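Local coordinates for protein tRNA (cytosine(38)-C(5))-methyltransferase (Schizosaccharomyces pombe, PDB 6FDF) that transfers a methyl group from S-adenosyl-L-methionine to carbon 5 of cytosine 38 in the anticodon loop of tRNA(Asp), and less efficiently of tRNA(Glu), at residues M23-N28 and M290-S295; N126-E131 and E152-P157; L172-L175 and E180-I183; F187-V192 and I325-E330. All blocks are in the same frame, centred on the assembly; numbering follows the deposited sequence.

Contact 1: M23-N28 and M290-S295; sequences MHYALN and MGFPES
Tyr25 and Phe292 mark the closest approach of the two backbones, their CA atoms 7.1 Å apart: a turn of helix 22-29 faces an irregular chain that has just left helix 283-289. That helix ends in a Schellman motif, with Phe292 N bonded to Ala287 O and Gly291 N to Arg288 O. Gly291, at phi 87°, is the C-prime residue, and a side chain at these backbone angles would press against the carbonyl before it, so glycine is the natural choice.

Tyr25 carries the whole contact from the helical side. Its CG lies beside the backbone N (chi1 -77°), which sends the ring outward from the helix, where Phe292, Pro293 and Ser295 meet it. Pro293 lies over one face, its CD 3.9 Å from the ring centroid in a CH-pi contact, while Pro293 CG approaches Tyr25 CD1 to 3.5 Å. Proline suits this place because its compact ring presents C-H groups, CD polarised by the adjoining N, to the tyrosine face. Phe292 meets the other long side of the tyrosine obliquely, CD2 to CD2 at 3.5 Å, with the ring planes 80° apart. At the hydroxyl end a water molecule lies 2.6 Å from Tyr25 OH and 2.7 Å from Ser295 OG, bridging the two hydroxyls. Tyrosine thus serves as apolar plate and polar tip.

His54 and Val318 also pack on Tyr25. In this Rossmann-like class I methyltransferase fold, helix 22-29 follows the first strand, and the contact fastens it to the loop whose Phe292 side chain comes within about 5 Å of the bound S-adenosyl-L-homocysteine.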
loop_
_atom_site.group_PDB
_atom_site.type_symbol
_atom_site.label_atom_id
_atom_site.label_comp_id
_atom_site.label_asym_id
_atom_site.label_seq_id
_atom_site.Cartn_x
_atom_site.Cartn_y
_atom_site.Cartn_z
ATOM N N MET A 23 -1.381 7.441 -0.547
ATOM C CA MET A 23 -0.629 8.449 0.205
ATOM C C MET A 23 -1.456 9.708 0.428
ATOM O O MET A 23 -1.414 10.307 1.510
ATOM C CB MET A 23 0.674 8.808 -0.517
ATOM C CG MET A 23 1.713 7.703 -0.626
ATOM S SD MET A 23 2.434 7.299 0.984
ATOM C CE MET A 23 3.680 6.115 0.484
ATOM N N HIS A 24 -2.214 10.129 -0.588
ATOM C CA HIS A 24 -3.080 11.290 -0.437
ATOM C C HIS A 24 -4.151 11.027 0.617
ATOM O O HIS A 24 -4.439 11.892 1.453
ATOM C CB HIS A 24 -3.697 11.636 -1.795
ATOM C CG HIS A 24 -4.355 12.982 -1.857
ATOM N ND1 HIS A 24 -4.501 13.675 -3.041
ATOM C CD2 HIS A 24 -4.916 13.757 -0.898
ATOM C CE1 HIS A 24 -5.114 14.823 -2.807
ATOM N NE2 HIS A 24 -5.380 14.896 -1.516
ATOM N N TYR A 25 -4.735 9.826 0.611
ATOM C CA TYR A 25 -5.732 9.501 1.623
ATOM C C TYR A 25 -5.118 9.506 3.016
ATOM O O TYR A 25 -5.756 9.943 3.982
ATOM C CB TYR A 25 -6.369 8.143 1.340
ATOM C CG TYR A 25 -7.403 8.149 0.234
ATOM C CD1 TYR A 25 -8.580 8.870 0.361
ATOM C CD2 TYR A 25 -7.222 7.382 -0.913
ATOM C CE1 TYR A 25 -9.540 8.858 -0.640
ATOM C CE2 TYR A 25 -8.181 7.363 -1.917
ATOM C CZ TYR A 25 -9.332 8.102 -1.774
ATOM O OH TYR A 25 -10.279 8.091 -2.773
ATOM N N ALA A 26 -3.875 9.029 3.137
ATOM C CA ALA A 26 -3.208 9.016 4.435
ATOM C C ALA A 26 -2.882 10.428 4.900
ATOM O O ALA A 26 -2.983 10.731 6.096
ATOM C CB ALA A 26 -1.937 8.165 4.362
ATOM N N LEU A 27 -2.501 11.308 3.967
ATOM C CA LEU A 27 -2.292 12.711 4.311
ATOM C C LEU A 27 -3.581 13.348 4.810
ATOM O O LEU A 27 -3.564 14.157 5.746
ATOM C CB LEU A 27 -1.747 13.474 3.100
ATOM C CG LEU A 27 -0.273 13.218 2.767
ATOM C CD1 LEU A 27 0.010 13.612 1.323
ATOM C CD2 LEU A 27 0.643 13.987 3.712
ATOM N N ASN A 28 -4.714 12.994 4.194
ATOM C CA ASN A 28 -6.003 13.514 4.642
ATOM C C ASN A 28 -6.288 13.084 6.075
ATOM O O ASN A 28 -6.733 13.888 6.900
ATOM C CB ASN A 28 -7.125 13.033 3.721
ATOM C CG ASN A 28 -7.054 13.635 2.325
ATOM O OD1 ASN A 28 -6.339 14.609 2.081
ATOM N ND2 ASN A 28 -7.806 13.049 1.399
ATOM N N MET A 290 -7.750 -2.202 3.810
ATOM C CA MET A 290 -6.528 -1.444 3.584
ATOM C C MET A 290 -6.640 0.008 4.040
ATOM O O MET A 290 -5.704 0.786 3.830
ATOM C CB MET A 290 -6.138 -1.518 2.106
ATOM C CG MET A 290 -5.747 -2.929 1.688
ATOM S SD MET A 290 -5.192 -3.020 -0.020
ATOM C CE MET A 290 -4.794 -4.759 -0.152
ATOM N N GLY A 291 -7.750 0.377 4.675
ATOM C CA GLY A 291 -7.912 1.685 5.277
ATOM C C GLY A 291 -8.431 2.777 4.366
ATOM O O GLY A 291 -8.440 3.943 4.775
ATOM N N PHE A 292 -8.876 2.443 3.161
ATOM C CA PHE A 292 -9.417 3.459 2.273
ATOM C C PHE A 292 -10.797 3.893 2.754
ATOM O O PHE A 292 -11.572 3.064 3.244
ATOM C CB PHE A 292 -9.502 2.930 0.843
ATOM C CG PHE A 292 -8.178 2.878 0.148
ATOM C CD1 PHE A 292 -7.346 1.785 0.297
ATOM C CD2 PHE A 292 -7.759 3.936 -0.645
ATOM C CE1 PHE A 292 -6.117 1.741 -0.334
ATOM C CE2 PHE A 292 -6.539 3.903 -1.279
ATOM C CZ PHE A 292 -5.715 2.807 -1.124
ATOM N N PRO A 293 -11.136 5.172 2.633
ATOM C CA PRO A 293 -12.447 5.637 3.093
ATOM C C PRO A 293 -13.546 5.234 2.119
ATOM O O PRO A 293 -13.300 4.828 0.983
ATOM C CB PRO A 293 -12.278 7.157 3.146
ATOM C CG PRO A 293 -11.296 7.440 2.067
ATOM C CD PRO A 293 -10.320 6.275 2.091
ATOM N N GLU A 294 -14.786 5.365 2.591
ATOM C CA GLU A 294 -15.941 5.020 1.773
ATOM C C GLU A 294 -16.072 5.912 0.545
ATOM O O GLU A 294 -16.702 5.504 -0.439
ATOM C CB GLU A 294 -17.213 5.096 2.619
ATOM C CG GLU A 294 -17.272 4.072 3.734
ATOM C CD GLU A 294 -17.211 2.648 3.206
ATOM O OE1 GLU A 294 -16.159 1.995 3.364
ATOM O OE2 GLU A 294 -18.220 2.185 2.631
ATOM N N SER A 295 -15.495 7.116 0.582
ATOM C CA SER A 295 -15.549 8.012 -0.568
ATOM C C SER A 295 -14.792 7.481 -1.784
ATOM O O SER A 295 -15.041 7.958 -2.896
ATOM C CB SER A 295 -15.000 9.383 -0.180
ATOM O OG SER A 295 -13.606 9.311 0.028
HETATM O O HOH W 1 -12.444 9.532 -2.451
#

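Contact 2: N126-E131 and E152-P157; sequences NVQGFE and EGILSP
Glu131 and Ile154 meet where the loop after strand 121-127 leans over the edge strand 148-155. From CB outward, Glu131 first passes the carboxylate of Glu152, whose OE2 is 4.0 Å from Glu131 CB. CG then takes the position between the backbone N and the carbonyl carbon (chi1 72°), and a second bend at chi2 folds the chain back on its own loop. At the tip, OE1 accepts the N-H of Gly129 at 2.7 Å, from the syn side and 22° out of the carboxylate plane, and it rests 3.8 Å from Ile154 CD1. The other isoleucine branch, CG2, lies 4.1 Å from Gln128 NE2, so one residue touches the polar ends of both side chains. Gly129, with its positive phi, permits the type II turn from Val127 to Phe130.

An alanine in place of Glu131 would probably leave the Gly129 N-H without this acceptor and uncover the Ile154 methyl.

The two carboxylates stay apart, Glu131 OE1 6.4 Å from Glu152 OE2; Glu152 has its own cation in Arg140 and a bond from Trp169 NE1, and Glu131 OE1 a backbone N-H. The contact rests on van der Waals touches between carbon and polar atoms, without polar bonds between the segments.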
loop_
_atom_site.group_PDB
_atom_site.type_symbol
_atom_site.label_atom_id
_atom_site.label_comp_id
_atom_site.label_asym_id
_atom_site.label_seq_id
_atom_site.Cartn_x
_atom_site.Cartn_y
_atom_site.Cartn_z
ATOM N N ASN A 126 7.878 0.028 0.863
ATOM C CA ASN A 126 8.226 -1.070 -0.030
ATOM C C ASN A 126 7.860 -2.392 0.634
ATOM O O ASN A 126 7.411 -2.430 1.781
ATOM C CB ASN A 126 9.707 -1.028 -0.403
ATOM C CG ASN A 126 9.941 -1.405 -1.846
ATOM O OD1 ASN A 126 10.217 -2.562 -2.159
ATOM N ND2 ASN A 126 9.793 -0.436 -2.741
ATOM N N VAL A 127 8.054 -3.482 -0.105
ATOM C CA VAL A 127 7.762 -4.814 0.421
ATOM C C VAL A 127 8.845 -5.240 1.400
ATOM O O VAL A 127 9.995 -4.782 1.346
ATOM C CB VAL A 127 7.615 -5.842 -0.718
ATOM C CG1 VAL A 127 6.517 -5.415 -1.685
ATOM C CG2 VAL A 127 8.936 -6.027 -1.438
ATOM N N GLN A 128 8.465 -6.120 2.325
ATOM C CA GLN A 128 9.435 -6.721 3.226
ATOM C C GLN A 128 10.535 -7.406 2.424
ATOM O O GLN A 128 10.272 -8.095 1.434
ATOM C CB GLN A 128 8.740 -7.723 4.149
ATOM C CG GLN A 128 9.644 -8.333 5.201
ATOM C CD GLN A 128 8.873 -9.161 6.207
ATOM O OE1 GLN A 128 7.770 -9.630 5.923
ATOM N NE2 GLN A 128 9.450 -9.350 7.387
ATOM N N GLY A 129 11.770 -7.230 2.865
ATOM C CA GLY A 129 12.916 -7.709 2.134
ATOM C C GLY A 129 13.608 -6.642 1.316
ATOM O O GLY A 129 14.751 -6.845 0.897
ATOM N N PHE A 130 12.943 -5.508 1.083
ATOM C CA PHE A 130 13.643 -4.358 0.523
ATOM C C PHE A 130 14.848 -4.000 1.378
ATOM O O PHE A 130 15.891 -3.592 0.854
ATOM C CB PHE A 130 12.697 -3.160 0.408
ATOM C CG PHE A 130 13.360 -1.915 -0.133
ATOM C CD1 PHE A 130 13.623 -1.785 -1.487
ATOM C CD2 PHE A 130 13.732 -0.883 0.719
ATOM C CE1 PHE A 130 14.242 -0.644 -1.984
ATOM C CE2 PHE A 130 14.349 0.260 0.226
ATOM C CZ PHE A 130 14.600 0.375 -1.130
ATOM N N GLU A 131 14.732 -4.167 2.700
ATOM C CA GLU A 131 15.779 -3.698 3.602
ATOM C C GLU A 131 17.109 -4.395 3.364
ATOM O O GLU A 131 18.154 -3.845 3.729
ATOM C CB GLU A 131 15.355 -3.875 5.064
ATOM C CG GLU A 131 15.337 -5.308 5.564
ATOM C CD GLU A 131 14.115 -6.081 5.103
ATOM O OE1 GLU A 131 13.281 -5.508 4.367
ATOM O OE2 GLU A 131 13.980 -7.260 5.496
ATOM N N GLU A 152 13.996 3.410 9.792
ATOM C CA GLU A 152 13.285 2.422 8.993
ATOM C C GLU A 152 12.776 1.300 9.885
ATOM O O GLU A 152 13.273 1.086 10.995
ATOM C CB GLU A 152 14.161 1.868 7.859
ATOM C CG GLU A 152 15.442 1.198 8.307
ATOM C CD GLU A 152 16.327 0.818 7.132
ATOM O OE1 GLU A 152 17.162 1.652 6.718
ATOM O OE2 GLU A 152 16.187 -0.315 6.626
ATOM N N GLY A 153 11.780 0.578 9.380
ATOM C CA GLY A 153 11.244 -0.560 10.110
ATOM C C GLY A 153 10.218 -1.297 9.279
ATOM O O GLY A 153 9.792 -0.834 8.217
ATOM N N ILE A 154 9.835 -2.471 9.783
ATOM C CA ILE A 154 8.792 -3.297 9.184
ATOM C C ILE A 154 7.555 -3.213 10.065
ATOM O O ILE A 154 7.635 -3.427 11.282
ATOM C CB ILE A 154 9.249 -4.760 9.030
ATOM C CG1 ILE A 154 10.614 -4.833 8.349
ATOM C CG2 ILE A 154 8.205 -5.577 8.273
ATOM C CD1 ILE A 154 10.588 -4.449 6.903
ATOM N N LEU A 155 6.412 -2.920 9.449
ATOM C CA LEU A 155 5.156 -2.762 10.165
ATOM C C LEU A 155 4.050 -3.460 9.386
ATOM O O LEU A 155 4.060 -3.485 8.154
ATOM C CB LEU A 155 4.798 -1.281 10.376
ATOM C CG LEU A 155 5.781 -0.454 11.209
ATOM C CD1 LEU A 155 5.514 1.038 11.034
ATOM C CD2 LEU A 155 5.686 -0.850 12.678
ATOM N N SER A 156 3.093 -4.019 10.119
ATOM C CA SER A 156 1.938 -4.644 9.500
ATOM C C SER A 156 0.674 -4.094 10.141
ATOM O O SER A 156 0.691 -3.708 11.315
ATOM C CB SER A 156 1.992 -6.172 9.672
ATOM O OG SER A 156 0.808 -6.800 9.206
ATOM N N PRO A 157 -0.440 -4.049 9.402
ATOM C CA PRO A 157 -1.676 -3.505 9.991
ATOM C C PRO A 157 -2.142 -4.271 11.219
ATOM O O PRO A 157 -2.785 -3.685 12.101
ATOM C CB PRO A 157 -2.684 -3.594 8.834
ATOM C CG PRO A 157 -1.834 -3.570 7.597
ATOM C CD PRO A 157 -0.587 -4.322 7.959
#

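Contact 3: L172-L175 and E180-I183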
loop_
_atom_site.group_PDB
_atom_site.type_symbol
_atom_site.label_atom_id
_atom_site.label_comp_id
_atom_site.label_asym_id
_atom_site.label_seq_id
_atom_site.Cartn_x
_atom_site.Cartn_y
_atom_site.Cartn_z
ATOM N N LEU A 172 11.596 6.597 6.734
ATOM C CA LEU A 172 11.221 7.976 7.031
ATOM C C LEU A 172 12.502 8.782 7.155
ATOM O O LEU A 172 13.372 8.436 7.961
ATOM C CB LEU A 172 10.411 8.064 8.331
ATOM C CG LEU A 172 8.914 7.736 8.301
ATOM C CD1 LEU A 172 8.655 6.302 7.868
ATOM C CD2 LEU A 172 8.301 7.992 9.670
ATOM N N ALA A 173 12.619 9.858 6.372
ATOM C CA ALA A 173 13.847 10.645 6.326
ATOM C C ALA A 173 13.537 12.113 6.578
ATOM O O ALA A 173 12.626 12.667 5.956
ATOM C CB ALA A 173 14.562 10.488 4.972
ATOM N N ARG A 174 14.286 12.732 7.492
ATOM C CA ARG A 174 14.229 14.169 7.736
ATOM C C ARG A 174 15.575 14.789 7.399
ATOM O O ARG A 174 16.611 14.336 7.901
ATOM C CB ARG A 174 13.893 14.490 9.198
ATOM C CG ARG A 174 12.543 14.007 9.688
ATOM C CD ARG A 174 12.458 14.223 11.180
ATOM N NE ARG A 174 11.131 13.943 11.720
ATOM C CZ ARG A 174 10.875 13.815 13.021
ATOM N NH1 ARG A 174 9.641 13.543 13.439
ATOM N NH2 ARG A 174 11.857 13.944 13.909
ATOM N N LEU A 175 15.558 15.832 6.571
ATOM C CA LEU A 175 16.778 16.562 6.244
ATOM C C LEU A 175 17.314 17.309 7.464
ATOM O O LEU A 175 16.557 17.979 8.177
ATOM C CB LEU A 175 16.499 17.540 5.104
ATOM C CG LEU A 175 17.684 18.338 4.563
ATOM C CD1 LEU A 175 18.672 17.435 3.838
ATOM C CD2 LEU A 175 17.173 19.421 3.634
ATOM N N GLU A 180 16.260 12.965 18.393
ATOM C CA GLU A 180 16.039 11.553 18.664
ATOM C C GLU A 180 14.640 11.169 18.210
ATOM O O GLU A 180 13.666 11.856 18.534
ATOM C CB GLU A 180 16.222 11.239 20.152
ATOM C CG GLU A 180 17.634 11.488 20.669
ATOM C CD GLU A 180 18.630 10.442 20.197
ATOM O OE1 GLU A 180 18.212 9.295 19.933
ATOM O OE2 GLU A 180 19.832 10.771 20.096
ATOM N N TRP A 181 14.545 10.086 17.446
ATOM C CA TRP A 181 13.254 9.540 17.054
ATOM C C TRP A 181 13.436 8.070 16.719
ATOM O O TRP A 181 14.555 7.585 16.535
ATOM C CB TRP A 181 12.617 10.296 15.873
ATOM C CG TRP A 181 13.381 10.300 14.567
ATOM C CD1 TRP A 181 14.733 10.205 14.389
ATOM C CD2 TRP A 181 12.815 10.424 13.255
ATOM N NE1 TRP A 181 15.041 10.255 13.046
ATOM C CE2 TRP A 181 13.880 10.390 12.331
ATOM C CE3 TRP A 181 11.507 10.555 12.774
ATOM C CZ2 TRP A 181 13.678 10.483 10.954
ATOM C CZ3 TRP A 181 11.308 10.648 11.410
ATOM C CH2 TRP A 181 12.388 10.612 10.513
ATOM N N SER A 182 12.311 7.365 16.658
ATOM C CA SER A 182 12.310 5.934 16.418
ATOM C C SER A 182 11.018 5.573 15.707
ATOM O O SER A 182 9.968 6.160 15.981
ATOM C CB SER A 182 12.431 5.144 17.728
ATOM O OG SER A 182 12.190 3.765 17.511
ATOM N N ILE A 183 11.104 4.594 14.807
ATOM C CA ILE A 183 9.916 4.115 14.109
ATOM C C ILE A 183 8.867 3.627 15.101
ATOM O O ILE A 183 7.662 3.710 14.835
ATOM C CB ILE A 183 10.312 3.023 13.092
ATOM C CG1 ILE A 183 9.190 2.795 12.081
ATOM C CG2 ILE A 183 10.711 1.731 13.794
ATOM C CD1 ILE A 183 9.297 3.683 10.861
#
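Trp181 holds CG between its backbone N and carbonyl carbon (chi1 61°), which turns the indole toward strand 168-175, and there Arg174, stretched out from CG to NE, runs alongside it in the opposite sense. The result is a cation-pi stack on a strand of the central Rossmann-like sheet: the guanidinium lies flat on the indole, the two planes 16° apart.

From CG outward the arginine shares in the overlap. Arg174 CG reaches Trp181 CH2 at 3.5 Å, CD sits over the six-membered ring, 3.8 Å from its centroid in a CH-pi contact, and NE follows at 3.3 Å from Trp181 CZ3. Because the guanidinium stacks by its face, its in-plane N-H bonds remain available: NH1 and NE are bonded to the carbonyl groups of Leu327 and Leu328, at the end of helix 318-328. An arginine suits this place because it can stack by its face and donate by its edge at once. Phe177 adds to the cluster, by cation-pi contact with Arg174 and edge-to-face with Trp181, while Trp181 NE1 is bonded to Asn149 on strand 148-155, which pins the indole.

Farther back along the strand, Leu172 offers its CB to Trp181 CH2 at 3.9 Å. Its CD1 meets the CD1 of Ile183 at 4.0 Å, the two side chains at about a right angle, a purely apolar fit that suits residues facing Leu324 of the helix. Thus the chain turns back after the strand and lays its own tryptophan on it, with the carbonyl O of Leu172 reaching the far corner of the indole, 3.5 Å from Trp181 CH2.

Contact 4: F187-V192 and I325-E330; sequences FQFSEV and ISLLLE
Leu327 O, near the C-terminal end of helix 318-328, receives the N-H of Glu330 in a weak bond of 3.3 Å, with Arg174 of strand 168-175 as its second grip. Onto the outer side of this helix end the loop 187-192 lowers a single ring, that of Phe189. Its CG lies beside the backbone N (chi1 -65°), which aims the ring at the helix. One face is met by Ser326 CB, 4.2 Å from the ring centroid and 17° off the normal, in a CH-pi contact. Serine suits this spot: it is small enough to sit beneath an aromatic ring, and its OG is bonded to Ser322 O on the same helix. At the rim, Phe189 CE2 touches Leu327 CB at 3.8 Å, and CZ comes 3.3 Å from Glu330 OE2, near the ring plane.

Replacing Phe189 by an alanine would probably uncover Ser326 CB and Leu327 CB and deprive the Glu330 carboxylate of its aromatic neighbour.

The ring is probably met according to its charge distribution: one electron-rich face takes the C-H of Ser326 CB, while the slightly positive hydrogens of its edge are likely to welcome the anionic oxygen of Glu330, a weak attraction.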
loop_
_atom_site.group_PDB
_atom_site.type_symbol
_atom_site.label_atom_id
_atom_site.label_comp_id
_atom_site.label_asym_id
_atom_site.label_seq_id
_atom_site.Cartn_x
_atom_site.Cartn_y
_atom_site.Cartn_z
ATOM N N PHE A 187 3.495 3.831 17.459
ATOM C CA PHE A 187 2.462 3.138 18.218
ATOM C C PHE A 187 1.782 4.044 19.233
ATOM O O PHE A 187 0.672 3.732 19.673
ATOM C CB PHE A 187 3.064 1.891 18.881
ATOM C CG PHE A 187 3.414 0.828 17.887
ATOM C CD1 PHE A 187 2.420 0.053 17.310
ATOM C CD2 PHE A 187 4.717 0.664 17.453
ATOM C CE1 PHE A 187 2.727 -0.902 16.358
ATOM C CE2 PHE A 187 5.026 -0.277 16.484
ATOM C CZ PHE A 187 4.033 -1.070 15.949
ATOM N N GLN A 188 2.406 5.168 19.594
ATOM C CA GLN A 188 1.755 6.160 20.439
ATOM C C GLN A 188 0.576 6.820 19.739
ATOM O O GLN A 188 -0.215 7.504 20.399
ATOM C CB GLN A 188 2.757 7.226 20.884
ATOM C CG GLN A 188 3.877 6.692 21.762
ATOM C CD GLN A 188 5.043 7.655 21.874
ATOM O OE1 GLN A 188 4.859 8.873 21.893
ATOM N NE2 GLN A 188 6.254 7.113 21.945
ATOM N N PHE A 189 0.426 6.601 18.431
ATOM C CA PHE A 189 -0.691 7.123 17.657
ATOM C C PHE A 189 -1.822 6.130 17.505
ATOM O O PHE A 189 -2.954 6.546 17.240
ATOM C CB PHE A 189 -0.257 7.530 16.247
ATOM C CG PHE A 189 0.706 8.660 16.212
ATOM C CD1 PHE A 189 0.335 9.912 16.669
ATOM C CD2 PHE A 189 1.970 8.488 15.680
ATOM C CE1 PHE A 189 1.220 10.968 16.624
ATOM C CE2 PHE A 189 2.861 9.541 15.629
ATOM C CZ PHE A 189 2.485 10.784 16.099
ATOM N N SER A 190 -1.563 4.842 17.666
ATOM C CA SER A 190 -2.627 3.878 17.462
ATOM C C SER A 190 -3.444 3.854 18.743
ATOM O O SER A 190 -2.997 3.333 19.771
ATOM C CB SER A 190 -2.067 2.500 17.119
ATOM O OG SER A 190 -1.345 1.943 18.204
ATOM N N GLU A 191 -4.651 4.422 18.665
ATOM C CA GLU A 191 -5.520 4.585 19.824
ATOM C C GLU A 191 -5.850 3.238 20.427
ATOM O O GLU A 191 -6.217 3.141 21.604
ATOM C CB GLU A 191 -6.806 5.267 19.360
ATOM C CG GLU A 191 -8.068 4.725 20.005
ATOM C CD GLU A 191 -9.319 5.348 19.453
ATOM O OE1 GLU A 191 -10.294 5.510 20.216
ATOM O OE2 GLU A 191 -9.339 5.634 18.240
ATOM N N VAL A 192 -5.610 2.198 19.639
ATOM C CA VAL A 192 -5.967 0.836 19.971
ATOM C C VAL A 192 -5.370 0.330 21.273
ATOM O O VAL A 192 -4.222 0.621 21.635
ATOM C CB VAL A 192 -5.615 -0.107 18.818
ATOM C CG1 VAL A 192 -4.131 -0.288 18.712
ATOM C CG2 VAL A 192 -6.177 -1.407 19.219
ATOM N N ILE A 325 3.062 9.282 8.633
ATOM C CA ILE A 325 3.105 10.664 8.160
ATOM C C ILE A 325 3.057 11.627 9.339
ATOM O O ILE A 325 3.803 12.612 9.384
ATOM C CB ILE A 325 1.962 10.923 7.161
ATOM C CG1 ILE A 325 2.301 10.305 5.805
ATOM C CG2 ILE A 325 1.698 12.422 7.007
ATOM C CD1 ILE A 325 1.143 10.325 4.826
ATOM N N SER A 326 2.166 11.366 10.301
ATOM C CA SER A 326 2.077 12.198 11.498
ATOM C C SER A 326 3.414 12.259 12.228
ATOM O O SER A 326 3.865 13.336 12.641
ATOM C CB SER A 326 0.994 11.653 12.425
ATOM O OG SER A 326 -0.276 11.732 11.810
ATOM N N LEU A 327 4.053 11.104 12.406
ATOM C CA LEU A 327 5.375 11.062 13.026
ATOM C C LEU A 327 6.394 11.840 12.205
ATOM O O LEU A 327 7.139 12.669 12.737
ATOM C CB LEU A 327 5.824 9.613 13.193
ATOM C CG LEU A 327 7.221 9.425 13.782
ATOM C CD1 LEU A 327 7.272 9.993 15.195
ATOM C CD2 LEU A 327 7.609 7.959 13.771
ATOM N N LEU A 328 6.440 11.578 10.899
ATOM C CA LEU A 328 7.460 12.181 10.046
ATOM C C LEU A 328 7.432 13.704 10.116
ATOM O O LEU A 328 8.484 14.348 10.213
ATOM C CB LEU A 328 7.259 11.709 8.606
ATOM C CG LEU A 328 8.213 12.226 7.533
ATOM C CD1 LEU A 328 9.650 11.857 7.861
ATOM C CD2 LEU A 328 7.811 11.684 6.150
ATOM N N LEU A 329 6.241 14.295 10.060
ATOM C CA LEU A 329 6.103 15.736 9.899
ATOM C C LEU A 329 5.986 16.493 11.220
ATOM O O LEU A 329 5.648 17.681 11.198
ATOM C CB LEU A 329 4.885 16.045 9.023
ATOM C CG LEU A 329 4.901 15.400 7.638
ATOM C CD1 LEU A 329 3.585 15.668 6.936
ATOM C CD2 LEU A 329 6.079 15.922 6.827
ATOM N N GLU A 330 6.245 15.848 12.360
ATOM C CA GLU A 330 6.162 16.550 13.643
ATOM C C GLU A 330 6.980 17.838 13.710
ATOM O O GLU A 330 6.466 18.822 14.271
ATOM C CB GLU A 330 6.557 15.613 14.797
ATOM C CG GLU A 330 5.526 14.524 15.048
ATOM C CD GLU A 330 5.771 13.741 16.322
ATOM O OE1 GLU A 330 6.895 13.787 16.861
ATOM O OE2 GLU A 330 4.825 13.074 16.787
#

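Overall arrangement
Contacts 2, 3 and 4 touch one another, and 3 and 4 meet at the end of helix 318-328, where Arg174 NH1 lies 2.7 Å from Leu327 O, a probable hydrogen bond. Contacts 2 and 3 share neighbouring strands and meet where Glu152 O lies 3.8 Å from Ile183 CG2; contact 2 also touches contact 4, Leu155 CD2 to Phe187 CZ at 3.7 Å. From the helix, Ile325 leads to contact 1, its CD1 being 3.8 Å from Ala26 CB. Contacts 1 and 2 do not touch, their centres 20 Å apart: contact 1 comes near the bound S-adenosyl-L-homocysteine through Phe292, whereas the Glu131 side chain of contact 2 is about 10 Å from that of Cys85, the predicted active-site residue.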